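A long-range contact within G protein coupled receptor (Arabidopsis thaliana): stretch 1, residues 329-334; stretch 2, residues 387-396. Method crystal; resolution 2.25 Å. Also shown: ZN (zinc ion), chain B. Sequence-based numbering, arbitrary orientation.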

ATOM      1  N   ARG A 329      -5.499  14.941  -2.840  1.00 38.53           N
ATOM      2  CA  ARG A 329      -5.523  13.914  -3.879  1.00 36.52           C
ATOM      3  C   ARG A 329      -6.161  12.683  -3.279  1.00 36.03           C
ATOM      4  O   ARG A 329      -5.997  12.402  -2.075  1.00 34.91           O
ATOM      5  CB  ARG A 329      -4.115  13.573  -4.225  1.00 37.73           C
ATOM      6  CG  ARG A 329      -3.312  14.802  -4.470  1.00 39.47           C
ATOM      7  CD  ARG A 329      -1.920  14.487  -4.634  1.00 47.09           C
ATOM      8  NE  ARG A 329      -1.232  15.708  -5.004  1.00 55.25           N
ATOM      9  CZ  ARG A 329       0.019  15.750  -5.416  1.00 55.94           C
ATOM     10  NH1 ARG A 329       0.701  14.617  -5.497  1.00 56.03           N
ATOM     11  NH2 ARG A 329       0.574  16.916  -5.732  1.00 58.37           N
ATOM     12  N   VAL A 330      -6.853  11.926  -4.121  1.00 34.38           N
ATOM     13  CA  VAL A 330      -7.776  10.915  -3.677  1.00 33.13           C
ATOM     14  C   VAL A 330      -7.078   9.572  -3.377  1.00 33.39           C
ATOM     15  O   VAL A 330      -7.577   8.803  -2.554  1.00 34.51           O
ATOM     16  CB  VAL A 330      -8.836  10.704  -4.795  1.00 34.05           C
ATOM     17  CG1 VAL A 330      -8.205   9.925  -6.005  1.00 31.36           C
ATOM     18  CG2 VAL A 330     -10.165   9.972  -4.277  1.00 33.14           C
ATOM     19  N   GLY A 331      -5.922   9.313  -4.012  1.00 32.40           N
ATOM     20  CA  GLY A 331      -5.452   7.965  -4.281  1.00 31.93           C
ATOM     21  C   GLY A 331      -4.583   7.249  -3.267  1.00 32.78           C
ATOM     22  O   GLY A 331      -4.459   7.669  -2.144  1.00 33.81           O
ATOM     23  N   ILE A 332      -3.991   6.140  -3.697  1.00 33.16           N
ATOM     24  CA  ILE A 332      -3.207   5.267  -2.884  1.00 32.33           C
ATOM     25  C   ILE A 332      -1.747   5.716  -2.775  1.00 33.37           C
ATOM     26  O   ILE A 332      -1.240   5.862  -1.648  1.00 31.70           O
ATOM     27  CB  ILE A 332      -3.295   3.838  -3.434  1.00 32.95           C
ATOM     28  CG1 ILE A 332      -4.658   3.201  -3.113  1.00 34.00           C
ATOM     29  CG2 ILE A 332      -2.158   2.951  -2.925  1.00 32.32           C
ATOM     30  CD1 ILE A 332      -4.899   2.835  -1.663  1.00 32.31           C
ATOM     31  N   CYS A 333      -1.090   5.926  -3.910  1.00 33.26           N
ATOM     32  CA  CYS A 333       0.304   6.352  -3.922  1.00 32.38           C
ATOM     33  C   CYS A 333       0.515   7.572  -3.030  1.00 32.76           C
ATOM     34  O   CYS A 333       1.203   7.496  -2.011  1.00 32.58           O
ATOM     35  CB  CYS A 333       0.759   6.660  -5.350  1.00 33.18           C
ATOM     36  SG  CYS A 333       2.507   6.321  -5.666  1.00 34.62           S
ATOM     37  N   HIS A 334      -0.080   8.693  -3.420  1.00 33.89           N
ATOM     38  CA  HIS A 334       0.042   9.930  -2.658  1.00 34.34           C
ATOM     39  C   HIS A 334      -1.312  10.615  -2.499  1.00 34.58           C
ATOM     40  O   HIS A 334      -1.587  11.623  -3.150  1.00 34.88           O
ATOM     41  CB  HIS A 334       1.036  10.879  -3.330  1.00 35.10           C
ATOM     42  CG  HIS A 334       1.087  10.741  -4.820  1.00 33.06           C
ATOM     43  ND1 HIS A 334       1.971   9.900  -5.460  1.00 30.21           N
ATOM     44  CD2 HIS A 334       0.364  11.339  -5.796  1.00 32.06           C
ATOM     45  CE1 HIS A 334       1.790   9.985  -6.766  1.00 34.93           C
ATOM     46  NE2 HIS A 334       0.821  10.852  -6.997  1.00 31.57           N
ATOM     47  N   SER A 387      -7.360   4.215 -12.042  1.00 32.95           N
ATOM     48  CA  SER A 387      -6.331   3.276 -11.659  1.00 31.73           C
ATOM     49  C   SER A 387      -6.360   2.894 -10.152  1.00 31.95           C
ATOM     50  O   SER A 387      -6.985   3.577  -9.309  1.00 32.10           O
ATOM     51  CB  SER A 387      -4.973   3.863 -12.006  1.00 31.66           C
ATOM     52  OG  SER A 387      -4.756   5.094 -11.338  1.00 29.40           O
ATOM     53  N   LEU A 388      -5.668   1.812  -9.828  1.00 30.03           N
ATOM     54  CA  LEU A 388      -5.462   1.417  -8.485  1.00 29.78           C
ATOM     55  C   LEU A 388      -4.602   2.452  -7.720  1.00 30.94           C
ATOM     56  O   LEU A 388      -5.007   2.908  -6.640  1.00 32.48           O
ATOM     57  CB  LEU A 388      -4.805   0.058  -8.474  1.00 27.23           C
ATOM     58  CG  LEU A 388      -5.221  -0.984  -7.408  1.00 30.84           C
ATOM     59  CD1 LEU A 388      -4.001  -1.594  -6.709  1.00 27.82           C
ATOM     60  CD2 LEU A 388      -6.275  -0.503  -6.381  1.00 24.11           C
ATOM     61  N   PHE A 389      -3.424   2.839  -8.246  1.00 30.36           N
ATOM     62  CA  PHE A 389      -2.517   3.699  -7.470  1.00 29.24           C
ATOM     63  C   PHE A 389      -2.731   5.204  -7.529  1.00 29.22           C
ATOM     64  O   PHE A 389      -2.211   5.933  -6.702  1.00 30.17           O
ATOM     65  CB  PHE A 389      -1.052   3.318  -7.646  1.00 29.33           C
ATOM     66  CG  PHE A 389      -0.611   2.144  -6.769  1.00 27.88           C
ATOM     67  CD1 PHE A 389      -1.103   0.862  -6.991  1.00 26.18           C
ATOM     68  CD2 PHE A 389       0.307   2.336  -5.729  1.00 25.74           C
ATOM     69  CE1 PHE A 389      -0.736  -0.207  -6.151  1.00 27.38           C
ATOM     70  CE2 PHE A 389       0.712   1.275  -4.910  1.00 25.46           C
ATOM     71  CZ  PHE A 389       0.172  -0.014  -5.104  1.00 23.20           C
ATOM     72  N   GLU A 390      -3.569   5.678  -8.431  1.00 30.35           N
ATOM     73  CA  GLU A 390      -3.718   7.114  -8.609  1.00 30.67           C
ATOM     74  C   GLU A 390      -5.158   7.508  -8.539  1.00 30.38           C
ATOM     75  O   GLU A 390      -5.482   8.602  -8.046  1.00 30.08           O
ATOM     76  CB  GLU A 390      -3.201   7.546  -9.966  1.00 30.97           C
ATOM     77  CG  GLU A 390      -1.687   7.573 -10.074  1.00 35.95           C
ATOM     78  CD  GLU A 390      -1.158   7.997 -11.475  1.00 40.65           C
ATOM     79  OE1 GLU A 390      -1.967   8.061 -12.454  1.00 41.20           O
ATOM     80  OE2 GLU A 390       0.080   8.255 -11.572  1.00 40.86           O
ATOM     81  N   GLY A 391      -6.019   6.654  -9.089  1.00 29.99           N
ATOM     82  CA  GLY A 391      -7.442   7.002  -9.186  1.00 30.04           C
ATOM     83  C   GLY A 391      -8.349   6.357  -8.131  1.00 30.17           C
ATOM     84  O   GLY A 391      -7.885   5.966  -7.030  1.00 29.35           O
ATOM     85  N   ILE A 392      -9.627   6.226  -8.481  1.00 29.10           N
ATOM     86  CA  ILE A 392     -10.611   5.860  -7.505  1.00 29.10           C
ATOM     87  C   ILE A 392     -10.612   4.368  -7.294  1.00 28.69           C
ATOM     88  O   ILE A 392     -11.240   3.874  -6.361  1.00 29.33           O
ATOM     89  CB  ILE A 392     -12.062   6.360  -7.842  1.00 29.11           C
ATOM     90  CG1 ILE A 392     -12.596   5.771  -9.157  1.00 28.60           C
ATOM     91  CG2 ILE A 392     -12.095   7.832  -7.900  1.00 31.03           C
ATOM     92  CD1 ILE A 392     -14.028   6.138  -9.472  1.00 32.23           C
ATOM     93  N   GLY A 393      -9.968   3.637  -8.193  1.00 29.42           N
ATOM     94  CA  GLY A 393      -9.733   2.182  -7.965  1.00 28.40           C
ATOM     95  C   GLY A 393      -9.192   1.941  -6.545  1.00 27.81           C
ATOM     96  O   GLY A 393      -9.611   1.018  -5.864  1.00 28.16           O
ATOM     97  N   GLY A 394      -8.270   2.785  -6.091  1.00 27.40           N
ATOM     98  CA  GLY A 394      -7.557   2.572  -4.810  1.00 27.80           C
ATOM     99  C   GLY A 394      -8.411   2.979  -3.597  1.00 28.69           C
ATOM    100  O   GLY A 394      -8.265   2.427  -2.442  1.00 28.49           O
ATOM    101  N   MET A 395      -9.298   3.917  -3.851  1.00 28.43           N
ATOM    102  CA  MET A 395     -10.331   4.340  -2.846  1.00 30.91           C
ATOM    103  C   MET A 395     -11.278   3.215  -2.650  1.00 30.50           C
ATOM    104  O   MET A 395     -11.549   2.857  -1.519  1.00 31.36           O
ATOM    105  CB  MET A 395     -11.094   5.562  -3.324  1.00 30.03           C
ATOM    106  CG  MET A 395     -12.022   6.167  -2.270  1.00 36.05           C
ATOM    107  SD  MET A 395     -12.873   7.610  -2.902  1.00 42.62           S
ATOM    108  CE  MET A 395     -14.150   7.814  -1.652  1.00 51.07           C
ATOM    109  N   ALA A 396     -11.768   2.600  -3.735  1.00 30.71           N
ATOM    110  CA  ALA A 396     -12.615   1.378  -3.532  1.00 30.20           C
ATOM    111  C   ALA A 396     -11.873   0.278  -2.789  1.00 29.47           C
ATOM    112  O   ALA A 396     -12.458  -0.444  -1.995  1.00 30.12           O
ATOM    113  CB  ALA A 396     -13.131   0.797  -4.878  1.00 30.12           C
TER
HETATM  114 ZN    ZN B 411       3.205   8.484  -5.348  1.00 39.20          ZN
HETATM  115  O   HOH W   1      -4.059  10.277  -6.130  1.00 41.48           O
HETATM  116  O   HOH W   2      -5.301   5.307  -5.902  1.00 31.02           O
HETATM  117  O   HOH W   3      -2.274   8.567  -5.202  1.00 33.31           O

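A loop and a loop that runs into a helix, far apart in sequence, meet here, burying 457 Å² between them, both sides summed. One direct backbone hydrogen bond, three bridging waters and a set of apolar contacts join them.

Ser387 does not touch stretch 1. It braces its own turn: its OG accepts weak hydrogen bonds from Glu390 N (3.2 Å) and Gly391 N (3.0 Å). Leu388 contributes mainly through its backbone. Leu388 O lies 3.6 Å from Ile332 CG1 and accepts a hydrogen bond from water 2 at 2.5 Å. The same water accepts from Ile332 N at 2.7 Å, so it ties the two backbones together.

Phe389 is the centre of the contact. Its carbonyl O accepts a hydrogen bond from Cys333 N at 3.0 Å, with a nearly straight N-H...O angle of 164°. Water 3 also donates to Phe389 O (3.0 Å) and accepts from His334 N (2.8 Å). The side chain is apolar and buried. Ile332, with chi1 m, places CG2 over one face of the ring, 4.1 Å from the Phe389 ring centroid, in a CH-pi contact. Cys333 CB packs more loosely, 4.4 Å from Phe389 CD2. Cys333 SG binds the zinc at 2.3 Å, and His334 ND1 binds it at 1.9 Å; two further ligand atoms come from elsewhere in the structure. Phe389 O thus holds both zinc-binding residues by their backbones, Cys333 directly and His334 through water 3.

The CA-to-CB bond of Glu390 points away from stretch 1, which suits a charged, partly exposed residue. Its backbone faces Gly331, and Glu390 O is 3.8 Å from Gly331 CA. Glycine fits here because a CB on Gly331 would lie 2.6 Å from Glu390 O, a clash. Water 1 donates to Glu390 O (2.9 Å) and accepts a weak bond from Gly331 N (3.0 Å).

Gly391 O receives a hydrogen bond from water 2 at 2.9 Å, so this water has three protein partners. A CB on Gly391 would clash within its own stretch, 2.9 Å from Ser387 N. Gly393 is similarly constrained: a CB there would be 2.6 Å from Ser387 O.

Gly394 lies in the helix and lets Ile332 come close, with Gly394 CA 3.4 Å from Ile332 CG1. A CB on Gly394 would be 2.3 Å from that CG1. Met395 extends its side chain with all three chi angles t. Met395 SD meets Val330 CG2 at 3.8 Å, a buried apolar contact. Ala396 is out of reach.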